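Local coordinates for type IV secretion system protein DotB (Yersinia pseudotuberculosis IP 31758, PDB 6GEF), which probably hydrolyses ATP to power type IVb secretion, as a hexameric member of the GSP E family of secretion ATPases, at residues A39-T44 with T110-F115; S136-Y139 with T144-E147; E47-E52 with Q127-R132. All coordinates share one frame; numbering follows the deposited sequence.

Contact 1: A39-T44 with T110-F115; sequences AQFKDT and TRYEVF
Y112 brings the hydroxyl end of its ring obliquely against F41 and the side chain of K42, two consecutive residues of helix 38-50. The tyrosine starts toward the helix and, with CG anti to the backbone N (chi1 180°), stretches straight out from strand 108-115. F41 comes down beside it: its CE2 lies 3.9 Å from Y112 CZ, and its CD2 is 3.5 Å from Y112 OH. The two rings are tilted at 44° with centroids 5.5 Å apart, an oblique pairing. From the other residue, the methylenes of K42 pass the hydroxyl, with K42 CE 3.5 Å from Y112 OH, while the ammonium group carries on to a long, weak ion pair with E38. M150 of strand 143-153 touches both aromatic side chains, and V114 packs on V45 and L46 further along the helix. The short helix and strand axes run almost at right angles, 82°, and approach to 9.1 Å. Since nothing polar bonds across the two segments, helix and strand are held here by van der Waals overlap of rings and lysine methylenes, a greasy join bordered by a charge.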
loop_
_atom_site.group_PDB
_atom_site.type_symbol
_atom_site.label_atom_id
_atom_site.label_comp_id
_atom_site.label_asym_id
_atom_site.label_seq_id
_atom_site.Cartn_x
_atom_site.Cartn_y
_atom_site.Cartn_z
ATOM N N ALA A 39 42.697 -6.786 -31.456
ATOM C CA ALA A 39 43.895 -5.967 -31.507
ATOM C C ALA A 39 43.658 -4.707 -32.346
ATOM O O ALA A 39 44.131 -3.621 -31.989
ATOM C CB ALA A 39 45.062 -6.766 -32.041
ATOM N N GLN A 40 42.939 -4.834 -33.470
ATOM C CA GLN A 40 42.658 -3.701 -34.307
ATOM C C GLN A 40 41.529 -2.836 -33.778
ATOM O O GLN A 40 41.457 -1.637 -34.084
ATOM C CB GLN A 40 42.352 -4.137 -35.738
ATOM C CG GLN A 40 41.483 -5.343 -35.834
ATOM C CD GLN A 40 41.571 -6.054 -37.186
ATOM O OE1 GLN A 40 40.914 -7.075 -37.387
ATOM N NE2 GLN A 40 42.404 -5.514 -38.134
ATOM N N PHE A 41 40.642 -3.389 -32.976
ATOM C CA PHE A 41 39.740 -2.560 -32.164
ATOM C C PHE A 41 40.499 -1.739 -31.129
ATOM O O PHE A 41 40.280 -0.537 -31.001
ATOM C CB PHE A 41 38.687 -3.441 -31.483
ATOM C CG PHE A 41 37.724 -2.676 -30.637
ATOM C CD1 PHE A 41 36.985 -1.612 -31.148
ATOM C CD2 PHE A 41 37.515 -3.033 -29.324
ATOM C CE1 PHE A 41 36.113 -0.918 -30.341
ATOM C CE2 PHE A 41 36.628 -2.319 -28.507
ATOM C CZ PHE A 41 35.935 -1.273 -29.019
ATOM N N LYS A 42 41.409 -2.374 -30.409
ATOM C CA LYS A 42 42.261 -1.636 -29.458
ATOM C C LYS A 42 43.066 -0.549 -30.179
ATOM O O LYS A 42 43.233 0.536 -29.649
ATOM C CB LYS A 42 43.199 -2.611 -28.737
ATOM C CG LYS A 42 42.462 -3.623 -27.878
ATOM C CD LYS A 42 43.437 -4.449 -27.045
ATOM C CE LYS A 42 42.826 -4.854 -25.706
ATOM N NZ LYS A 42 43.407 -6.142 -25.222
ATOM N N ASP A 43 43.542 -0.849 -31.390
ATOM C CA ASP A 43 44.226 0.160 -32.181
ATOM C C ASP A 43 43.294 1.241 -32.649
ATOM O O ASP A 43 43.733 2.372 -32.902
ATOM C CB ASP A 43 44.970 -0.496 -33.355
ATOM C CG ASP A 43 46.101 -1.414 -32.887
ATOM O OD1 ASP A 43 46.249 -1.656 -31.640
ATOM O OD2 ASP A 43 46.815 -1.897 -33.782
ATOM N N THR A 44 42.016 0.930 -32.836
ATOM C CA THR A 44 41.024 1.955 -33.170
ATOM C C THR A 44 40.803 2.880 -31.991
ATOM O O THR A 44 40.712 4.099 -32.177
ATOM C CB THR A 44 39.723 1.297 -33.640
ATOM O OG1 THR A 44 40.017 0.339 -34.665
ATOM C CG2 THR A 44 38.759 2.345 -34.174
ATOM N N THR A 110 30.275 -1.943 -18.195
ATOM C CA THR A 110 31.554 -2.458 -17.730
ATOM C C THR A 110 32.618 -1.390 -17.940
ATOM O O THR A 110 32.331 -0.263 -18.297
ATOM C CB THR A 110 31.912 -3.785 -18.468
ATOM O OG1 THR A 110 30.748 -4.311 -19.122
ATOM C CG2 THR A 110 32.438 -4.806 -17.475
ATOM N N ARG A 111 33.870 -1.764 -17.686
ATOM C CA ARG A 111 35.035 -0.970 -18.008
ATOM C C ARG A 111 35.924 -1.717 -18.989
ATOM O O ARG A 111 36.013 -2.945 -18.957
ATOM C CB ARG A 111 35.805 -0.658 -16.744
ATOM C CG ARG A 111 35.127 0.410 -15.847
ATOM C CD ARG A 111 35.174 0.046 -14.374
ATOM N NE ARG A 111 34.446 -1.198 -14.124
ATOM C CZ ARG A 111 33.128 -1.305 -13.976
ATOM N NH1 ARG A 111 32.588 -2.496 -13.753
ATOM N NH2 ARG A 111 32.366 -0.207 -14.077
ATOM N N TYR A 112 36.559 -0.974 -19.887
ATOM C CA TYR A 112 37.398 -1.525 -20.932
ATOM C C TYR A 112 38.688 -0.710 -20.988
ATOM O O TYR A 112 38.638 0.488 -21.264
ATOM C CB TYR A 112 36.678 -1.487 -22.281
ATOM C CG TYR A 112 37.487 -2.036 -23.441
ATOM C CD1 TYR A 112 37.584 -3.399 -23.665
ATOM C CD2 TYR A 112 38.199 -1.180 -24.278
ATOM C CE1 TYR A 112 38.319 -3.899 -24.719
ATOM C CE2 TYR A 112 38.931 -1.656 -25.337
ATOM C CZ TYR A 112 39.005 -3.023 -25.553
ATOM O OH TYR A 112 39.735 -3.531 -26.606
ATOM N N GLU A 113 39.821 -1.384 -20.787
ATOM C CA GLU A 113 41.106 -0.699 -20.648
ATOM C C GLU A 113 41.976 -0.992 -21.851
ATOM O O GLU A 113 41.999 -2.122 -22.357
ATOM C CB GLU A 113 41.822 -1.170 -19.376
ATOM C CG GLU A 113 40.933 -1.470 -18.190
ATOM C CD GLU A 113 40.409 -0.209 -17.483
ATOM O OE1 GLU A 113 39.498 -0.310 -16.646
ATOM O OE2 GLU A 113 40.919 0.874 -17.780
ATOM N N VAL A 114 42.674 0.031 -22.330
ATOM C CA VAL A 114 43.606 -0.105 -23.455
ATOM C C VAL A 114 44.894 0.615 -23.076
ATOM O O VAL A 114 44.865 1.698 -22.487
ATOM C CB VAL A 114 42.995 0.487 -24.766
ATOM C CG1 VAL A 114 41.500 0.362 -24.787
ATOM C CG2 VAL A 114 43.376 1.929 -24.943
ATOM N N PHE A 115 46.006 0.041 -23.499
ATOM C CA PHE A 115 47.335 0.440 -22.978
ATOM C C PHE A 115 48.105 1.101 -24.101
ATOM O O PHE A 115 48.226 0.542 -25.205
ATOM C CB PHE A 115 48.121 -0.772 -22.438
ATOM C CG PHE A 115 47.393 -1.553 -21.388
ATOM C CD1 PHE A 115 46.402 -2.488 -21.758
ATOM C CD2 PHE A 115 47.639 -1.329 -20.040
ATOM C CE1 PHE A 115 45.679 -3.166 -20.794
ATOM C CE2 PHE A 115 46.931 -2.029 -19.067
ATOM C CZ PHE A 115 45.950 -2.951 -19.442
#

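Contact 2: S136-Y139 with T144-E147; sequences SPVY and TTAE
The Y139 ring has the methyl of T144 at its edge, near the ring plane, with T144 CG2 3.6 Å from Y139 CD1. Y139 CG stands anti to its backbone N (chi1 -159°), which carries the ring alongside T144, its non-hydrogen-bonded partner. Between the strands, the flat peptide groups join in two hydrogen-bonded antiparallel pairs, S136 with E147 and V138 with T145. The bond from S136 N to E147 O, 2.9 Å, is nearly straight, whereas that from T145 N to V138 O is more bent, 150° at the hydrogen. V138 shares a face with S136, T145 and E147: its CG1 rests 3.5 Å from E147 CB, and its CG2 meets the methyl CG2 of T145. T145 turns its hydroxyl the other way, giving OG1 to A146 O at 2.8 Å. Together these strands form a beta hairpin at a subunit interface. R255 of the second subunit forms a salt bridge with E147, and S236 of that subunit hydrogen-bonds P137 O. Within the chain, helix 82-93 covers T145 and A146 through I85, and E147 leans on I57 and K59 of strand 53-59.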
loop_
_atom_site.group_PDB
_atom_site.type_symbol
_atom_site.label_atom_id
_atom_site.label_comp_id
_atom_site.label_asym_id
_atom_site.label_seq_id
_atom_site.Cartn_x
_atom_site.Cartn_y
_atom_site.Cartn_z
ATOM N N SER A 136 23.844 -1.396 -25.319
ATOM C CA SER A 136 22.402 -1.155 -25.229
ATOM C C SER A 136 21.708 -1.698 -26.460
ATOM O O SER A 136 22.203 -1.513 -27.578
ATOM C CB SER A 136 22.079 0.345 -25.094
ATOM O OG SER A 136 22.354 0.817 -23.781
ATOM N N PRO A 137 20.572 -2.383 -26.299
ATOM C CA PRO A 137 19.818 -2.834 -27.466
ATOM C C PRO A 137 19.472 -1.667 -28.390
ATOM O O PRO A 137 19.090 -0.592 -27.937
ATOM C CB PRO A 137 18.559 -3.423 -26.851
ATOM C CG PRO A 137 18.930 -3.846 -25.492
ATOM C CD PRO A 137 19.996 -2.870 -25.040
ATOM N N VAL A 138 19.706 -1.844 -29.680
ATOM C CA VAL A 138 19.116 -1.005 -30.714
ATOM C C VAL A 138 18.464 -1.900 -31.765
ATOM O O VAL A 138 18.597 -3.134 -31.750
ATOM C CB VAL A 138 20.175 -0.114 -31.392
ATOM C CG1 VAL A 138 20.765 0.857 -30.373
ATOM C CG2 VAL A 138 21.288 -0.923 -32.009
ATOM N N TYR A 139 17.715 -1.286 -32.660
ATOM C CA TYR A 139 16.993 -1.987 -33.720
ATOM C C TYR A 139 17.357 -1.364 -35.042
ATOM O O TYR A 139 17.114 -0.161 -35.263
ATOM C CB TYR A 139 15.470 -1.887 -33.522
ATOM C CG TYR A 139 14.694 -2.955 -34.229
ATOM C CD1 TYR A 139 14.530 -4.218 -33.643
ATOM C CD2 TYR A 139 14.112 -2.722 -35.472
ATOM C CE1 TYR A 139 13.815 -5.216 -34.305
ATOM C CE2 TYR A 139 13.398 -3.730 -36.126
ATOM C CZ TYR A 139 13.257 -4.965 -35.525
ATOM O OH TYR A 139 12.546 -5.940 -36.169
ATOM N N THR A 144 17.376 -6.829 -34.100
ATOM C CA THR A 144 17.951 -6.293 -32.882
ATOM C C THR A 144 19.467 -6.457 -32.908
ATOM O O THR A 144 19.988 -7.563 -33.128
ATOM C CB THR A 144 17.390 -7.022 -31.660
ATOM O OG1 THR A 144 17.738 -8.390 -31.717
ATOM C CG2 THR A 144 15.870 -6.933 -31.622
ATOM N N THR A 145 20.182 -5.348 -32.748
ATOM C CA THR A 145 21.620 -5.352 -32.601
ATOM C C THR A 145 21.999 -4.670 -31.288
ATOM O O THR A 145 21.167 -4.210 -30.535
ATOM C CB THR A 145 22.298 -4.662 -33.809
ATOM O OG1 THR A 145 23.610 -4.218 -33.434
ATOM C CG2 THR A 145 21.477 -3.459 -34.265
ATOM N N ALA A 146 23.305 -4.621 -31.036
ATOM C CA ALA A 146 23.871 -3.821 -29.960
ATOM C C ALA A 146 24.330 -2.461 -30.485
ATOM O O ALA A 146 24.702 -2.315 -31.638
ATOM C CB ALA A 146 25.051 -4.575 -29.346
ATOM N N GLU A 147 24.278 -1.494 -29.603
ATOM C CA GLU A 147 25.088 -0.263 -29.730
ATOM C C GLU A 147 26.028 -0.192 -28.541
ATOM O O GLU A 147 25.605 -0.394 -27.398
ATOM C CB GLU A 147 24.189 0.985 -29.768
ATOM C CG GLU A 147 24.573 1.967 -30.861
ATOM C CD GLU A 147 24.986 3.306 -30.317
ATOM O OE1 GLU A 147 24.261 3.845 -29.447
ATOM O OE2 GLU A 147 26.016 3.837 -30.779
#

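Contact 3: E47-E52 with Q127-R132; sequences EFLAHE and QRFGYR
L49 is modelled over one face of the F129 ring while the hydroxyl end of Y131 comes up against its branch point, so a single leucine from the helix is met by two aromatic side chains from the strand. All three start toward the opposite segment. L49 has CG anti to its own backbone N (chi1 -160°), sending both methyls out from the helix and across the phenylalanine; CG sits 3.5 Å from F129 CD2. Methyl CD1 is modelled too close to the ring, so the tightness of the fit is doubtful. Y131 arrives differently, by its end: its OH is 3.7 Å from both L49 CB and L49 CG, a van der Waals contact of the hydroxyl oxygen with the leucine's carbons. F129 and Y131 are two residues apart on strand 128-140, so both rings rise from the same side; both keep CG beside the backbone N. This places the last turn of helix 38-50 against the antiparallel sheet of the domain that precedes, in the chain, the mixed sheet that probably carries the nucleotide site. The helix finishes in a Schellman motif: E52 takes positive phi (63°), and E52 N bonds back to L49 O at 3.0 Å. L49 itself thus lies in the turn that closes the helix, and its carbonyl takes a capping bond. On the strand side, F129 is tied by backbone bonds to V114, and Y131 also packs on M150 and S152 of strand 143-153. R128, pointing away from the helix, packs on E113 and F115, and its backbone N donates to the side chain of its predecessor, with Q127 OE1 2.9 Å from R128 N.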
loop_
_atom_site.group_PDB
_atom_site.type_symbol
_atom_site.label_atom_id
_atom_site.label_comp_id
_atom_site.label_asym_id
_atom_site.label_seq_id
_atom_site.Cartn_x
_atom_site.Cartn_y
_atom_site.Cartn_z
ATOM N N GLU A 47 43.826 4.985 -31.636
ATOM C CA GLU A 47 43.784 6.012 -32.658
ATOM C C GLU A 47 42.851 7.154 -32.254
ATOM O O GLU A 47 43.212 8.324 -32.365
ATOM C CB GLU A 47 43.378 5.397 -34.014
ATOM C CG GLU A 47 42.985 6.419 -35.076
ATOM C CD GLU A 47 44.060 7.416 -35.347
ATOM O OE1 GLU A 47 43.901 8.216 -36.283
ATOM O OE2 GLU A 47 45.094 7.430 -34.638
ATOM N N PHE A 48 41.635 6.834 -31.863
ATOM C CA PHE A 48 40.737 7.853 -31.321
ATOM C C PHE A 48 41.351 8.541 -30.121
ATOM O O PHE A 48 41.102 9.733 -29.898
ATOM C CB PHE A 48 39.366 7.243 -30.975
ATOM C CG PHE A 48 38.455 7.103 -32.154
ATOM C CD1 PHE A 48 38.293 8.140 -33.047
ATOM C CD2 PHE A 48 37.743 5.941 -32.370
ATOM C CE1 PHE A 48 37.430 8.025 -34.139
ATOM C CE2 PHE A 48 36.881 5.830 -33.452
ATOM C CZ PHE A 48 36.739 6.871 -34.338
ATOM N N LEU A 49 42.114 7.829 -29.308
ATOM C CA LEU A 49 42.682 8.425 -28.094
ATOM C C LEU A 49 43.770 9.412 -28.417
ATOM O O LEU A 49 43.938 10.412 -27.723
ATOM C CB LEU A 49 43.186 7.324 -27.154
ATOM C CG LEU A 49 43.373 7.718 -25.689
ATOM C CD1 LEU A 49 43.787 6.477 -24.900
ATOM C CD2 LEU A 49 44.372 8.822 -25.560
ATOM N N ALA A 50 44.562 9.167 -29.454
ATOM C CA ALA A 50 45.440 10.199 -30.008
ATOM C C ALA A 50 44.682 11.520 -30.262
ATOM O O ALA A 50 45.223 12.591 -30.058
ATOM C CB ALA A 50 46.121 9.703 -31.269
ATOM N N HIS A 51 43.448 11.410 -30.689
ATOM C CA HIS A 51 42.632 12.579 -31.017
ATOM C C HIS A 51 41.915 13.189 -29.806
ATOM O O HIS A 51 41.234 14.187 -29.979
ATOM C CB HIS A 51 41.598 12.236 -32.097
ATOM C CG HIS A 51 42.180 12.130 -33.474
ATOM N ND1 HIS A 51 42.347 13.236 -34.276
ATOM C CD2 HIS A 51 42.625 11.071 -34.189
ATOM C CE1 HIS A 51 42.884 12.870 -35.421
ATOM N NE2 HIS A 51 43.063 11.562 -35.388
ATOM N N GLU A 52 42.062 12.591 -28.621
ATOM C CA GLU A 52 41.436 13.081 -27.415
ATOM C C GLU A 52 39.908 13.038 -27.540
ATOM O O GLU A 52 39.188 13.909 -26.978
ATOM C CB GLU A 52 41.906 14.497 -27.022
ATOM C CG GLU A 52 43.406 14.682 -26.954
ATOM C CD GLU A 52 44.011 13.873 -25.796
ATOM O OE1 GLU A 52 43.462 14.000 -24.672
ATOM O OE2 GLU A 52 45.009 13.110 -25.994
ATOM N N GLN A 127 51.280 2.987 -19.537
ATOM C CA GLN A 127 50.188 3.855 -19.224
ATOM C C GLN A 127 48.867 3.280 -19.722
ATOM O O GLN A 127 48.798 2.721 -20.827
ATOM C CB GLN A 127 50.420 5.239 -19.821
ATOM C CG GLN A 127 49.315 6.265 -19.486
ATOM C CD GLN A 127 49.126 6.442 -17.982
ATOM O OE1 GLN A 127 48.953 5.468 -17.259
ATOM N NE2 GLN A 127 49.177 7.697 -17.508
ATOM N N ARG A 128 47.817 3.432 -18.914
ATOM C CA ARG A 128 46.567 2.714 -19.117
ATOM C C ARG A 128 45.408 3.685 -19.245
ATOM O O ARG A 128 45.354 4.681 -18.522
ATOM C CB ARG A 128 46.311 1.756 -17.959
ATOM C CG ARG A 128 45.011 0.983 -18.051
ATOM C CD ARG A 128 44.562 0.488 -16.680
ATOM N NE ARG A 128 45.117 1.267 -15.584
ATOM C CZ ARG A 128 45.707 0.738 -14.503
ATOM N NH1 ARG A 128 45.823 -0.587 -14.376
ATOM N NH2 ARG A 128 46.191 1.547 -13.560
ATOM N N PHE A 129 44.509 3.412 -20.180
ATOM C CA PHE A 129 43.351 4.268 -20.457
ATOM C C PHE A 129 42.082 3.455 -20.251
ATOM O O PHE A 129 41.900 2.417 -20.884
ATOM C CB PHE A 129 43.432 4.791 -21.894
ATOM C CG PHE A 129 44.414 5.906 -22.050
ATOM C CD1 PHE A 129 45.808 5.650 -22.058
ATOM C CD2 PHE A 129 43.943 7.226 -22.235
ATOM C CE1 PHE A 129 46.694 6.688 -22.198
ATOM C CE2 PHE A 129 44.834 8.265 -22.407
ATOM C CZ PHE A 129 46.213 7.989 -22.391
ATOM N N GLY A 130 41.219 3.958 -19.378
ATOM C CA GLY A 130 39.935 3.320 -19.106
ATOM C C GLY A 130 38.828 3.900 -19.939
ATOM O O GLY A 130 38.847 5.061 -20.327
ATOM N N TYR A 131 37.835 3.064 -20.194
ATOM C CA TYR A 131 36.576 3.473 -20.832
ATOM C C TYR A 131 35.419 2.854 -20.084
ATOM O O TYR A 131 35.492 1.716 -19.649
ATOM C CB TYR A 131 36.547 3.055 -22.305
ATOM C CG TYR A 131 37.498 3.843 -23.183
ATOM C CD1 TYR A 131 38.867 3.524 -23.229
ATOM C CD2 TYR A 131 37.048 4.921 -23.946
ATOM C CE1 TYR A 131 39.719 4.248 -24.022
ATOM C CE2 TYR A 131 37.928 5.621 -24.741
ATOM C CZ TYR A 131 39.273 5.278 -24.763
ATOM O OH TYR A 131 40.123 5.997 -25.587
ATOM N N ARG A 132 34.338 3.608 -19.959
ATOM C CA ARG A 132 33.054 3.089 -19.483
ATOM C C ARG A 132 32.264 2.591 -20.688
ATOM O O ARG A 132 31.934 3.370 -21.585
ATOM C CB ARG A 132 32.274 4.184 -18.760
ATOM C CG ARG A 132 33.114 4.963 -17.743
ATOM C CD ARG A 132 32.285 6.031 -17.084
ATOM N NE ARG A 132 33.058 6.759 -16.079
ATOM C CZ ARG A 132 33.196 6.397 -14.804
ATOM N NH1 ARG A 132 33.877 7.149 -13.960
ATOM N NH2 ARG A 132 32.605 5.293 -14.369
#

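In the fold
Contacts 1 and 3 hold the same helix, 38-50, against neighbouring strands 108-115 and 128-140, with centres only 8 Å apart. The two strands are zipped together by probable backbone bonds, V114 N to F129 O and Y112 N to Y131 O, so the tyrosines and F129 that meet the helix come from one continuous sheet. Both contacts are partly buried and apolar, without a bond from helix to strand. Contact 2, about 20 Å from contact 1 and 24 Å from contact 3 between centres, lies further along strand 128-140 and is different in kind: strand on strand, held by backbone bonds. Although far from the centre of the chain, it is buried, with helix 82-93, strand 53-59 and the second subunit packing against it.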